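Local coordinates for putative type VI secretion protein (Escherichia coli, PDB 6SKI) that is a type VI secretion phospholipase effector, a toxin that probably hydrolyses membrane phospholipids and is loaded onto the VgrG spike for delivery, at residues Q325-L330 with E408-P413; P448-F453 with I482-H487; N493-G498 with V523-P528. All coordinates share one frame; numbering follows the deposited sequence.

Contact 1 (Q325-L330 with E408-P413)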
ATOM      1  N   GLN A 325     -15.844 -14.707   3.875  1.00 54.12           N
ATOM      2  CA  GLN A 325     -16.497 -14.248   2.659  1.00 54.12           C
ATOM      3  C   GLN A 325     -17.073 -12.851   2.848  1.00 54.12           C
ATOM      4  O   GLN A 325     -17.574 -12.498   3.918  1.00 54.12           O
ATOM      5  CB  GLN A 325     -17.604 -15.225   2.275  1.00 54.12           C
ATOM      6  CG  GLN A 325     -18.532 -14.756   1.183  1.00 54.12           C
ATOM      7  CD  GLN A 325     -19.757 -15.632   1.072  1.00 54.12           C
ATOM      8  OE1 GLN A 325     -20.599 -15.659   1.970  1.00 54.12           O
ATOM      9  NE2 GLN A 325     -19.847 -16.384  -0.014  1.00 54.12           N
ATOM     10  N   GLU A 326     -17.002 -12.051   1.788  1.00 52.05           N
ATOM     11  CA  GLU A 326     -17.486 -10.679   1.820  1.00 52.05           C
ATOM     12  C   GLU A 326     -18.986 -10.673   1.564  1.00 52.05           C
ATOM     13  O   GLU A 326     -19.433 -10.871   0.431  1.00 52.05           O
ATOM     14  CB  GLU A 326     -16.749  -9.818   0.801  1.00 52.05           C
ATOM     15  CG  GLU A 326     -15.248  -9.972   0.859  1.00 52.05           C
ATOM     16  CD  GLU A 326     -14.629  -9.062   1.893  1.00 52.05           C
ATOM     17  OE1 GLU A 326     -15.377  -8.303   2.540  1.00 52.05           O
ATOM     18  OE2 GLU A 326     -13.395  -9.094   2.056  1.00 52.05           O
ATOM     19  N   ASN A 327     -19.755 -10.448   2.622  1.00 53.22           N
ATOM     20  CA  ASN A 327     -21.194 -10.257   2.539  1.00 53.22           C
ATOM     21  C   ASN A 327     -21.491  -8.821   2.935  1.00 53.22           C
ATOM     22  O   ASN A 327     -21.076  -8.373   4.009  1.00 53.22           O
ATOM     23  CB  ASN A 327     -21.939 -11.223   3.455  1.00 53.22           C
ATOM     24  CG  ASN A 327     -21.850 -12.651   2.985  1.00 53.22           C
ATOM     25  OD1 ASN A 327     -22.000 -12.934   1.801  1.00 53.22           O
ATOM     26  ND2 ASN A 327     -21.596 -13.561   3.912  1.00 53.22           N
ATOM     27  N   GLU A 328     -22.204  -8.109   2.077  1.00 52.30           N
ATOM     28  CA  GLU A 328     -22.464  -6.690   2.263  1.00 52.30           C
ATOM     29  C   GLU A 328     -23.853  -6.505   2.853  1.00 52.30           C
ATOM     30  O   GLU A 328     -24.857  -6.751   2.179  1.00 52.30           O
ATOM     31  CB  GLU A 328     -22.339  -5.937   0.940  1.00 52.30           C
ATOM     32  CG  GLU A 328     -20.922  -5.864   0.412  1.00 52.30           C
ATOM     33  CD  GLU A 328     -20.805  -4.992  -0.816  1.00 52.30           C
ATOM     34  OE1 GLU A 328     -21.754  -4.974  -1.625  1.00 52.30           O
ATOM     35  OE2 GLU A 328     -19.765  -4.321  -0.974  1.00 52.30           O
ATOM     36  N   SER A 329     -23.905  -6.077   4.106  1.00 51.72           N
ATOM     37  CA  SER A 329     -25.131  -5.618   4.750  1.00 51.72           C
ATOM     38  C   SER A 329     -24.827  -4.203   5.220  1.00 51.72           C
ATOM     39  O   SER A 329     -24.259  -4.009   6.298  1.00 51.72           O
ATOM     40  CB  SER A 329     -25.532  -6.533   5.900  1.00 51.72           C
ATOM     41  OG  SER A 329     -25.615  -7.879   5.469  1.00 51.72           O
ATOM     42  N   LEU A 330     -25.207  -3.215   4.416  1.00 49.96           N
ATOM     43  CA  LEU A 330     -24.655  -1.877   4.546  1.00 49.96           C
ATOM     44  C   LEU A 330     -25.756  -0.843   4.704  1.00 49.96           C
ATOM     45  O   LEU A 330     -26.773  -0.898   4.014  1.00 49.96           O
ATOM     46  CB  LEU A 330     -23.806  -1.515   3.323  1.00 49.96           C
ATOM     47  CG  LEU A 330     -22.838  -2.573   2.804  1.00 49.96           C
ATOM     48  CD1 LEU A 330     -22.300  -2.162   1.454  1.00 49.96           C
ATOM     49  CD2 LEU A 330     -21.705  -2.797   3.787  1.00 49.96           C
ATOM     50  N   GLU A 408     -28.328  -5.124   0.758  1.00 53.18           N
ATOM     51  CA  GLU A 408     -27.971  -6.499   1.075  1.00 53.18           C
ATOM     52  C   GLU A 408     -27.497  -7.192  -0.190  1.00 53.18           C
ATOM     53  O   GLU A 408     -28.265  -7.344  -1.144  1.00 53.18           O
ATOM     54  CB  GLU A 408     -29.154  -7.256   1.679  1.00 53.18           C
ATOM     55  CG  GLU A 408     -29.570  -6.781   3.051  1.00 53.18           C
ATOM     56  CD  GLU A 408     -31.074  -6.673   3.198  1.00 53.18           C
ATOM     57  OE1 GLU A 408     -31.692  -7.624   3.722  1.00 53.18           O
ATOM     58  OE2 GLU A 408     -31.641  -5.638   2.787  1.00 53.18           O
ATOM     59  N   ARG A 409     -26.241  -7.619  -0.191  1.00 49.64           N
ATOM     60  CA  ARG A 409     -25.681  -8.416  -1.268  1.00 49.64           C
ATOM     61  C   ARG A 409     -24.850  -9.520  -0.643  1.00 49.64           C
ATOM     62  O   ARG A 409     -24.154  -9.290   0.345  1.00 49.64           O
ATOM     63  CB  ARG A 409     -24.826  -7.573  -2.217  1.00 49.64           C
ATOM     64  CG  ARG A 409     -24.377  -8.325  -3.449  1.00 49.64           C
ATOM     65  CD  ARG A 409     -23.826  -7.391  -4.502  1.00 49.64           C
ATOM     66  NE  ARG A 409     -22.943  -6.388  -3.928  1.00 49.64           N
ATOM     67  CZ  ARG A 409     -21.983  -5.772  -4.605  1.00 49.64           C
ATOM     68  NH1 ARG A 409     -21.784  -6.059  -5.882  1.00 49.64           N
ATOM     69  NH2 ARG A 409     -21.222  -4.872  -4.004  1.00 49.64           N
ATOM     70  N   MET A 410     -24.933 -10.719  -1.201  1.00 52.40           N
ATOM     71  CA  MET A 410     -24.298 -11.882  -0.605  1.00 52.40           C
ATOM     72  C   MET A 410     -23.305 -12.495  -1.579  1.00 52.40           C
ATOM     73  O   MET A 410     -23.566 -12.566  -2.783  1.00 52.40           O
ATOM     74  CB  MET A 410     -25.339 -12.923  -0.193  1.00 52.40           C
ATOM     75  CG  MET A 410     -26.057 -12.598   1.106  1.00 52.40           C
ATOM     76  SD  MET A 410     -25.248 -13.293   2.553  1.00 52.40           S
ATOM     77  CE  MET A 410     -24.770 -14.896   1.922  1.00 52.40           C
ATOM     78  N   ALA A 411     -22.165 -12.931  -1.044  1.00 51.31           N
ATOM     79  CA  ALA A 411     -21.138 -13.644  -1.801  1.00 51.31           C
ATOM     80  C   ALA A 411     -20.612 -12.794  -2.958  1.00 51.31           C
ATOM     81  O   ALA A 411     -20.708 -13.161  -4.130  1.00 51.31           O
ATOM     82  CB  ALA A 411     -21.669 -14.989  -2.305  1.00 51.31           C
ATOM     83  N   VAL A 412     -20.048 -11.643  -2.608  1.00 48.88           N
ATOM     84  CA  VAL A 412     -19.449 -10.755  -3.600  1.00 48.88           C
ATOM     85  C   VAL A 412     -18.117 -11.347  -4.046  1.00 48.88           C
ATOM     86  O   VAL A 412     -17.191 -11.472  -3.234  1.00 48.88           O
ATOM     87  CB  VAL A 412     -19.274  -9.334  -3.047  1.00 48.88           C
ATOM     88  CG1 VAL A 412     -19.032  -8.358  -4.181  1.00 48.88           C
ATOM     89  CG2 VAL A 412     -20.494  -8.924  -2.246  1.00 48.88           C
ATOM     90  N   PRO A 413     -17.978 -11.725  -5.314  1.00 47.54           N
ATOM     91  CA  PRO A 413     -16.713 -12.292  -5.786  1.00 47.54           C
ATOM     92  C   PRO A 413     -15.602 -11.252  -5.846  1.00 47.54           C
ATOM     93  O   PRO A 413     -15.837 -10.070  -6.097  1.00 47.54           O
ATOM     94  CB  PRO A 413     -17.072 -12.817  -7.177  1.00 47.54           C
ATOM     95  CG  PRO A 413     -18.163 -11.900  -7.607  1.00 47.54           C
ATOM     96  CD  PRO A 413     -18.992 -11.720  -6.381  1.00 47.54           C
TER

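Contact 2 (P448-F453 with I482-H487)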
ATOM      1  N   PRO A 448     -12.725 -15.924 -13.948  1.00 50.69           N
ATOM      2  CA  PRO A 448     -13.935 -16.582 -14.439  1.00 50.69           C
ATOM      3  C   PRO A 448     -14.130 -16.290 -15.916  1.00 50.69           C
ATOM      4  O   PRO A 448     -13.642 -15.287 -16.439  1.00 50.69           O
ATOM      5  CB  PRO A 448     -15.048 -15.956 -13.593  1.00 50.69           C
ATOM      6  CG  PRO A 448     -14.358 -15.465 -12.372  1.00 50.69           C
ATOM      7  CD  PRO A 448     -13.018 -14.999 -12.842  1.00 50.69           C
ATOM      8  N   SER A 449     -14.844 -17.189 -16.595  1.00 51.69           N
ATOM      9  CA  SER A 449     -15.097 -16.990 -18.018  1.00 51.69           C
ATOM     10  C   SER A 449     -15.814 -15.674 -18.270  1.00 51.69           C
ATOM     11  O   SER A 449     -15.452 -14.935 -19.195  1.00 51.69           O
ATOM     12  CB  SER A 449     -15.911 -18.156 -18.572  1.00 51.69           C
ATOM     13  OG  SER A 449     -15.508 -19.377 -17.979  1.00 51.69           O
ATOM     14  N   GLU A 450     -16.787 -15.340 -17.419  1.00 52.60           N
ATOM     15  CA  GLU A 450     -17.508 -14.079 -17.543  1.00 52.60           C
ATOM     16  C   GLU A 450     -16.561 -12.891 -17.552  1.00 52.60           C
ATOM     17  O   GLU A 450     -16.849 -11.869 -18.183  1.00 52.60           O
ATOM     18  CB  GLU A 450     -18.496 -13.941 -16.388  1.00 52.60           C
ATOM     19  CG  GLU A 450     -19.775 -13.216 -16.729  1.00 52.60           C
ATOM     20  CD  GLU A 450     -20.705 -13.114 -15.540  1.00 52.60           C
ATOM     21  OE1 GLU A 450     -21.847 -12.640 -15.713  1.00 52.60           O
ATOM     22  OE2 GLU A 450     -20.291 -13.508 -14.430  1.00 52.60           O
ATOM     23  N   LEU A 451     -15.430 -13.007 -16.864  1.00 49.77           N
ATOM     24  CA  LEU A 451     -14.474 -11.921 -16.735  1.00 49.77           C
ATOM     25  C   LEU A 451     -13.273 -12.066 -17.654  1.00 49.77           C
ATOM     26  O   LEU A 451     -12.358 -11.242 -17.574  1.00 49.77           O
ATOM     27  CB  LEU A 451     -13.991 -11.823 -15.286  1.00 49.77           C
ATOM     28  CG  LEU A 451     -14.878 -11.074 -14.296  1.00 49.77           C
ATOM     29  CD1 LEU A 451     -14.065 -10.640 -13.094  1.00 49.77           C
ATOM     30  CD2 LEU A 451     -15.546  -9.880 -14.951  1.00 49.77           C
ATOM     31  N   ILE A 452     -13.237 -13.083 -18.518  1.00 51.33           N
ATOM     32  CA  ILE A 452     -12.044 -13.277 -19.338  1.00 51.33           C
ATOM     33  C   ILE A 452     -11.951 -12.199 -20.411  1.00 51.33           C
ATOM     34  O   ILE A 452     -11.000 -11.409 -20.435  1.00 51.33           O
ATOM     35  CB  ILE A 452     -12.019 -14.692 -19.945  1.00 51.33           C
ATOM     36  CG1 ILE A 452     -11.424 -15.679 -18.944  1.00 51.33           C
ATOM     37  CG2 ILE A 452     -11.193 -14.721 -21.214  1.00 51.33           C
ATOM     38  CD1 ILE A 452     -11.684 -17.120 -19.292  1.00 51.33           C
ATOM     39  N   PHE A 453     -12.964 -12.108 -21.277  1.00 52.86           N
ATOM     40  CA  PHE A 453     -12.907 -11.138 -22.363  1.00 52.86           C
ATOM     41  C   PHE A 453     -12.837  -9.721 -21.819  1.00 52.86           C
ATOM     42  O   PHE A 453     -12.051  -8.901 -22.311  1.00 52.86           O
ATOM     43  CB  PHE A 453     -14.114 -11.314 -23.288  1.00 52.86           C
ATOM     44  CG  PHE A 453     -14.494 -10.070 -24.046  1.00 52.86           C
ATOM     45  CD1 PHE A 453     -13.882  -9.760 -25.248  1.00 52.86           C
ATOM     46  CD2 PHE A 453     -15.490  -9.228 -23.573  1.00 52.86           C
ATOM     47  CE1 PHE A 453     -14.235  -8.621 -25.951  1.00 52.86           C
ATOM     48  CE2 PHE A 453     -15.844  -8.089 -24.272  1.00 52.86           C
ATOM     49  CZ  PHE A 453     -15.217  -7.787 -25.462  1.00 52.86           C
ATOM     50  N   ILE A 482     -19.396  -6.319 -14.617  1.00 49.07           N
ATOM     51  CA  ILE A 482     -18.352  -5.936 -13.675  1.00 49.07           C
ATOM     52  C   ILE A 482     -18.962  -5.559 -12.333  1.00 49.07           C
ATOM     53  O   ILE A 482     -18.344  -5.770 -11.283  1.00 49.07           O
ATOM     54  CB  ILE A 482     -17.506  -4.788 -14.254  1.00 49.07           C
ATOM     55  CG1 ILE A 482     -16.762  -5.251 -15.503  1.00 49.07           C
ATOM     56  CG2 ILE A 482     -16.505  -4.284 -13.232  1.00 49.07           C
ATOM     57  CD1 ILE A 482     -16.263  -4.116 -16.356  1.00 49.07           C
ATOM     58  N   GLY A 483     -20.186  -5.032 -12.336  1.00 49.90           N
ATOM     59  CA  GLY A 483     -20.870  -4.720 -11.101  1.00 49.90           C
ATOM     60  C   GLY A 483     -21.164  -5.931 -10.258  1.00 49.90           C
ATOM     61  O   GLY A 483     -21.379  -5.793  -9.050  1.00 49.90           O
ATOM     62  N   LYS A 484     -21.177  -7.119 -10.865  1.00 49.20           N
ATOM     63  CA  LYS A 484     -21.200  -8.325 -10.039  1.00 49.20           C
ATOM     64  C   LYS A 484     -19.978  -8.415  -9.134  1.00 49.20           C
ATOM     65  O   LYS A 484     -20.050  -9.020  -8.060  1.00 49.20           O
ATOM     66  CB  LYS A 484     -21.273  -9.587 -10.898  1.00 49.20           C
ATOM     67  CG  LYS A 484     -22.319  -9.584 -11.981  1.00 49.20           C
ATOM     68  CD  LYS A 484     -22.325 -10.907 -12.726  1.00 49.20           C
ATOM     69  CE  LYS A 484     -23.668 -11.159 -13.394  1.00 49.20           C
ATOM     70  NZ  LYS A 484     -24.240  -9.921 -13.993  1.00 49.20           N
ATOM     71  N   TYR A 485     -18.855  -7.827  -9.543  1.00 47.41           N
ATOM     72  CA  TYR A 485     -17.571  -8.065  -8.901  1.00 47.41           C
ATOM     73  C   TYR A 485     -17.032  -6.869  -8.132  1.00 47.41           C
ATOM     74  O   TYR A 485     -16.014  -7.005  -7.448  1.00 47.41           O
ATOM     75  CB  TYR A 485     -16.540  -8.498  -9.949  1.00 47.41           C
ATOM     76  CG  TYR A 485     -16.903  -9.771 -10.667  1.00 47.41           C
ATOM     77  CD1 TYR A 485     -17.781  -9.763 -11.735  1.00 47.41           C
ATOM     78  CD2 TYR A 485     -16.351 -10.980 -10.285  1.00 47.41           C
ATOM     79  CE1 TYR A 485     -18.115 -10.922 -12.388  1.00 47.41           C
ATOM     80  CE2 TYR A 485     -16.680 -12.145 -10.933  1.00 47.41           C
ATOM     81  CZ  TYR A 485     -17.559 -12.111 -11.985  1.00 47.41           C
ATOM     82  OH  TYR A 485     -17.885 -13.273 -12.639  1.00 47.41           O
ATOM     83  N   THR A 486     -17.669  -5.707  -8.221  1.00 46.84           N
ATOM     84  CA  THR A 486     -17.234  -4.544  -7.463  1.00 46.84           C
ATOM     85  C   THR A 486     -17.989  -4.474  -6.145  1.00 46.84           C
ATOM     86  O   THR A 486     -19.206  -4.664  -6.105  1.00 46.84           O
ATOM     87  CB  THR A 486     -17.426  -3.253  -8.260  1.00 46.84           C
ATOM     88  OG1 THR A 486     -17.303  -2.125  -7.385  1.00 46.84           O
ATOM     89  CG2 THR A 486     -18.767  -3.221  -8.910  1.00 46.84           C
ATOM     90  N   HIS A 487     -17.259  -4.205  -5.070  1.00 47.57           N
ATOM     91  CA  HIS A 487     -17.828  -4.123  -3.736  1.00 47.57           C
ATOM     92  C   HIS A 487     -18.245  -2.692  -3.446  1.00 47.57           C
ATOM     93  O   HIS A 487     -17.600  -1.743  -3.895  1.00 47.57           O
ATOM     94  CB  HIS A 487     -16.824  -4.585  -2.679  1.00 47.57           C
ATOM     95  CG  HIS A 487     -16.371  -6.000  -2.844  1.00 47.57           C
ATOM     96  ND1 HIS A 487     -16.484  -6.938  -1.842  1.00 47.57           N
ATOM     97  CD2 HIS A 487     -15.795  -6.637  -3.890  1.00 47.57           C
ATOM     98  CE1 HIS A 487     -15.998  -8.090  -2.264  1.00 47.57           C
ATOM     99  NE2 HIS A 487     -15.576  -7.936  -3.505  1.00 47.57           N
TER

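Contact 3 (N493-G498 with V523-P528)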
ATOM      1  N   ASN A 493     -22.394   2.220   8.132  1.00 48.99           N
ATOM      2  CA  ASN A 493     -22.297   1.349   9.290  1.00 48.99           C
ATOM      3  C   ASN A 493     -21.439   2.014  10.352  1.00 48.99           C
ATOM      4  O   ASN A 493     -20.384   2.580  10.056  1.00 48.99           O
ATOM      5  CB  ASN A 493     -21.689   0.004   8.902  1.00 48.99           C
ATOM      6  CG  ASN A 493     -22.620  -0.836   8.069  1.00 48.99           C
ATOM      7  OD1 ASN A 493     -22.284  -1.948   7.674  1.00 48.99           O
ATOM      8  ND2 ASN A 493     -23.803  -0.315   7.805  1.00 48.99           N
ATOM      9  N   ILE A 494     -21.887   1.941  11.594  1.00 52.53           N
ATOM     10  CA  ILE A 494     -21.214   2.609  12.697  1.00 52.53           C
ATOM     11  C   ILE A 494     -20.316   1.605  13.400  1.00 52.53           C
ATOM     12  O   ILE A 494     -20.635   0.411  13.486  1.00 52.53           O
ATOM     13  CB  ILE A 494     -22.227   3.248  13.667  1.00 52.53           C
ATOM     14  CG1 ILE A 494     -21.645   4.513  14.291  1.00 52.53           C
ATOM     15  CG2 ILE A 494     -22.645   2.282  14.755  1.00 52.53           C
ATOM     16  CD1 ILE A 494     -22.649   5.318  15.061  1.00 52.53           C
ATOM     17  N   GLU A 495     -19.169   2.080  13.858  1.00 54.03           N
ATOM     18  CA  GLU A 495     -18.246   1.314  14.671  1.00 54.03           C
ATOM     19  C   GLU A 495     -17.978   2.094  15.948  1.00 54.03           C
ATOM     20  O   GLU A 495     -18.253   3.291  16.038  1.00 54.03           O
ATOM     21  CB  GLU A 495     -16.939   1.038  13.919  1.00 54.03           C
ATOM     22  CG  GLU A 495     -17.095   0.097  12.743  1.00 54.03           C
ATOM     23  CD  GLU A 495     -15.772  -0.436  12.239  1.00 54.03           C
ATOM     24  OE1 GLU A 495     -14.723  -0.071  12.810  1.00 54.03           O
ATOM     25  OE2 GLU A 495     -15.780  -1.220  11.268  1.00 54.03           O
ATOM     26  N   SER A 496     -17.439   1.407  16.945  1.00 56.80           N
ATOM     27  CA  SER A 496     -17.170   2.028  18.228  1.00 56.80           C
ATOM     28  C   SER A 496     -15.792   1.625  18.726  1.00 56.80           C
ATOM     29  O   SER A 496     -15.254   0.575  18.367  1.00 56.80           O
ATOM     30  CB  SER A 496     -18.230   1.653  19.267  1.00 56.80           C
ATOM     31  OG  SER A 496     -18.183   0.268  19.558  1.00 56.80           O
ATOM     32  N   ASP A 497     -15.228   2.493  19.556  1.00 59.56           N
ATOM     33  CA  ASP A 497     -13.995   2.204  20.269  1.00 59.56           C
ATOM     34  C   ASP A 497     -14.090   2.784  21.669  1.00 59.56           C
ATOM     35  O   ASP A 497     -14.754   3.795  21.900  1.00 59.56           O
ATOM     36  CB  ASP A 497     -12.767   2.768  19.548  1.00 59.56           C
ATOM     37  CG  ASP A 497     -11.518   1.955  19.813  1.00 59.56           C
ATOM     38  OD1 ASP A 497     -11.492   0.764  19.440  1.00 59.56           O
ATOM     39  OD2 ASP A 497     -10.564   2.501  20.402  1.00 59.56           O
ATOM     40  N   GLY A 498     -13.400   2.142  22.608  1.00 61.32           N
ATOM     41  CA  GLY A 498     -13.366   2.607  23.978  1.00 61.32           C
ATOM     42  C   GLY A 498     -12.103   3.336  24.364  1.00 61.32           C
ATOM     43  O   GLY A 498     -11.888   3.583  25.558  1.00 61.32           O
ATOM     44  N   VAL A 523     -17.826   6.062  15.347  1.00 50.70           N
ATOM     45  CA  VAL A 523     -17.292   6.574  14.093  1.00 50.70           C
ATOM     46  C   VAL A 523     -18.037   5.910  12.946  1.00 50.70           C
ATOM     47  O   VAL A 523     -18.488   4.767  13.069  1.00 50.70           O
ATOM     48  CB  VAL A 523     -15.774   6.317  13.981  1.00 50.70           C
ATOM     49  CG1 VAL A 523     -15.485   4.832  14.046  1.00 50.70           C
ATOM     50  CG2 VAL A 523     -15.207   6.922  12.714  1.00 50.70           C
ATOM     51  N   PHE A 524     -18.197   6.634  11.850  1.00 49.22           N
ATOM     52  CA  PHE A 524     -18.579   6.002  10.599  1.00 49.22           C
ATOM     53  C   PHE A 524     -17.315   5.830   9.766  1.00 49.22           C
ATOM     54  O   PHE A 524     -16.934   6.742   9.023  1.00 49.22           O
ATOM     55  CB  PHE A 524     -19.623   6.837   9.862  1.00 49.22           C
ATOM     56  CG  PHE A 524     -20.907   6.995  10.618  1.00 49.22           C
ATOM     57  CD1 PHE A 524     -21.844   5.982  10.635  1.00 49.22           C
ATOM     58  CD2 PHE A 524     -21.168   8.152  11.325  1.00 49.22           C
ATOM     59  CE1 PHE A 524     -23.022   6.126  11.332  1.00 49.22           C
ATOM     60  CE2 PHE A 524     -22.342   8.299  12.024  1.00 49.22           C
ATOM     61  CZ  PHE A 524     -23.269   7.284  12.027  1.00 49.22           C
ATOM     62  N   PRO A 525     -16.641   4.682   9.865  1.00 47.98           N
ATOM     63  CA  PRO A 525     -15.308   4.568   9.257  1.00 47.98           C
ATOM     64  C   PRO A 525     -15.335   4.593   7.746  1.00 47.98           C
ATOM     65  O   PRO A 525     -14.401   5.115   7.128  1.00 47.98           O
ATOM     66  CB  PRO A 525     -14.808   3.214   9.781  1.00 47.98           C
ATOM     67  CG  PRO A 525     -15.677   2.922  10.961  1.00 47.98           C
ATOM     68  CD  PRO A 525     -17.009   3.441  10.556  1.00 47.98           C
ATOM     69  N   ASN A 526     -16.382   4.056   7.134  1.00 46.14           N
ATOM     70  CA  ASN A 526     -16.470   3.898   5.692  1.00 46.14           C
ATOM     71  C   ASN A 526     -17.559   4.792   5.131  1.00 46.14           C
ATOM     72  O   ASN A 526     -18.283   4.423   4.210  1.00 46.14           O
ATOM     73  CB  ASN A 526     -16.728   2.441   5.329  1.00 46.14           C
ATOM     74  CG  ASN A 526     -15.682   1.516   5.894  1.00 46.14           C
ATOM     75  OD1 ASN A 526     -14.504   1.619   5.563  1.00 46.14           O
ATOM     76  ND2 ASN A 526     -16.102   0.614   6.767  1.00 46.14           N
ATOM     77  N   LYS A 527     -17.663   5.992   5.673  1.00 46.71           N
ATOM     78  CA  LYS A 527     -18.732   6.888   5.274  1.00 46.71           C
ATOM     79  C   LYS A 527     -18.428   7.481   3.904  1.00 46.71           C
ATOM     80  O   LYS A 527     -17.287   7.857   3.631  1.00 46.71           O
ATOM     81  CB  LYS A 527     -18.899   8.001   6.304  1.00 46.71           C
ATOM     82  CG  LYS A 527     -19.290   9.345   5.742  1.00 46.71           C
ATOM     83  CD  LYS A 527     -18.822  10.459   6.647  1.00 46.71           C
ATOM     84  CE  LYS A 527     -18.640  11.748   5.882  1.00 46.71           C
ATOM     85  NZ  LYS A 527     -17.816  12.714   6.655  1.00 46.71           N
ATOM     86  N   PRO A 528     -19.425   7.548   3.028  1.00 45.85           N
ATOM     87  CA  PRO A 528     -19.182   8.065   1.682  1.00 45.85           C
ATOM     88  C   PRO A 528     -18.830   9.541   1.705  1.00 45.85           C
ATOM     89  O   PRO A 528     -19.242  10.290   2.593  1.00 45.85           O
ATOM     90  CB  PRO A 528     -20.518   7.821   0.974  1.00 45.85           C
ATOM     91  CG  PRO A 528     -21.503   7.850   2.089  1.00 45.85           C
ATOM     92  CD  PRO A 528     -20.811   7.085   3.172  1.00 45.85           C
TER

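Contact 1 (Q325-L330 with E408-P413)
One end of the antiparallel pairing between strands 328-341 and 398-409, in the three-stranded sheet that 376-386 completes, brings these segments together. E328 and R409 are a hydrogen-bonded pair: E328 N lies 2.9 Å from R409 O, and R409 N is equally far from E328 O. S329 and E408 make the next, non-hydrogen-bonded pair. In the other direction V412 N gives a further bond to E326 O at 3.2 Å, nearly along the C=O axis. Beside it a side chain does the work of a backbone carbonyl: N327 OD1 accepts the N-H of A411 at 2.8 Å. The N327 amide is held from its other end as well, because ND2 reaches back to Q325 OE1 in the carbonyl plane, at 3.0 Å. M410 crosses N327 obliquely, its SD against the amide end, nearest OD1 and CG of N327, while the extended chain of Q325 brings NE2 to A411 CB. On the face carrying E328 and R409 the two side chains run side by side in one direction. R409 NH2 meets E328 OE1 at 2.4 Å as modelled, within the guanidinium plane but from above the carboxylate, the planes standing 47° apart; NE adds a weak bond to OE1. V412 CG1 covers a guanidinium face, and NH2 also bonds T486 O. E328 and R409 thus form a cross-strand salt bridge on a hydrogen-bonded antiparallel pair, at the end of the sheet.

Contact 2 (P448-F453 with I482-H487)
Y485 OH is the polar atom held across this contact, and one bond grips it: it donates to E450 OE2 at 3.0 Å. The hydroxyl comes at the carboxylate from above its plane, and the ring and carboxylate planes are 74° apart. E450 gets there with its chain fully extended beyond CG, reaching past the tyrosine towards K484, whose chain it crosses at about a right angle. The lysine offers its aliphatic part first, CE lying 3.3 Å from E450 OE1, whereas NZ stays 4.0 Å from that oxygen, beyond a salt bridge, though its charge may still favour an ionised carboxylate. L451 comes tip-first onto one face of the tyrosine ring, with CD1 3.6 Å from the Y485 ring centroid and only 11° off the normal, a CH-pi contact. P448 meets the hydroxyl end of the ring tip to tip. Behind each partner the backbone turns: L451 N bonds P448 O at 2.9 Å, and Y485 N bonds I482 O at 2.7 Å. The contact thus joins the N-terminal end of helix 452-466 to the C-terminal end of helix 476-483, with W416 of helix 416-431 packing against L451, I482 and Y485.

Contact 3 (N493-G498 with V523-P528)
E495 and V523 face each other as a hydrogen-bonded antiparallel pair, with CA atoms 5.4 Å apart, in the small two-stranded sheet made by strands 495-497 and 521-523. E495 N points almost straight at V523 O, 2.9 Å away with an N-H...O angle of 176°, and the return bond from V523 N to E495 O has the same length but approaches from above the carbonyl plane. V523 O has a second, softer neighbour in the CA-H of I494. Just past this pair the chain at 523-528 bends away in a type I beta turn from F524 to K527, with P525 in its second position, where the ring fixes phi near -68°. N526 and K527 of this turn lean on R289 and Y290, N526 through a hydrogen bond and K527 through a cation-pi contact. I494 and F524 cross obliquely. CG1 of I494 sits over one face of the F524 ring, offset toward the rim, 4.0 Å from the centroid, while CD1 continues along the ring to CZ. I494 CG2 occupies the crowded position between the backbone N and carbonyl carbon, leaving CG1 to reach the phenylalanine. W492 meets F524 edge-to-face, and A75 and E79 of helix 72-85 pack against I494. On the face shared by E495 and V523, E495 CB lies 4.1 Å from V523 CG1. The glutamate is extended beyond CG and spends its length on a proline: it crosses P525 obliquely, with both its CG and its CD 3.6 Å from P525 CG. The other ring carbon facing 493-498, P525 CD, rests 3.5 Å from the backbone oxygen N493 O.

In the fold
The three contacts follow one another along the chain, so none nests within or crosses another. Contact 1 closes first, joining two strands of the three-stranded sheet after an excursion of 77 residues that holds helices 350-362 and 389-394 and strand 376-386. Contact 2 then closes a helical loop of 28 residues, tying helix 452-466 to helix 476-483. Contact 3 closes the last loop, around the short strands 500-502 and 509-511, and joins the strands of the small two-stranded sheet. Contact 1 is the middle piece: it touches contact 2 where P413 packs on K484, and contact 3 where S329 and L330 meet N493. Contacts 2 and 3 stay apart, about 10 Å between nearest atoms.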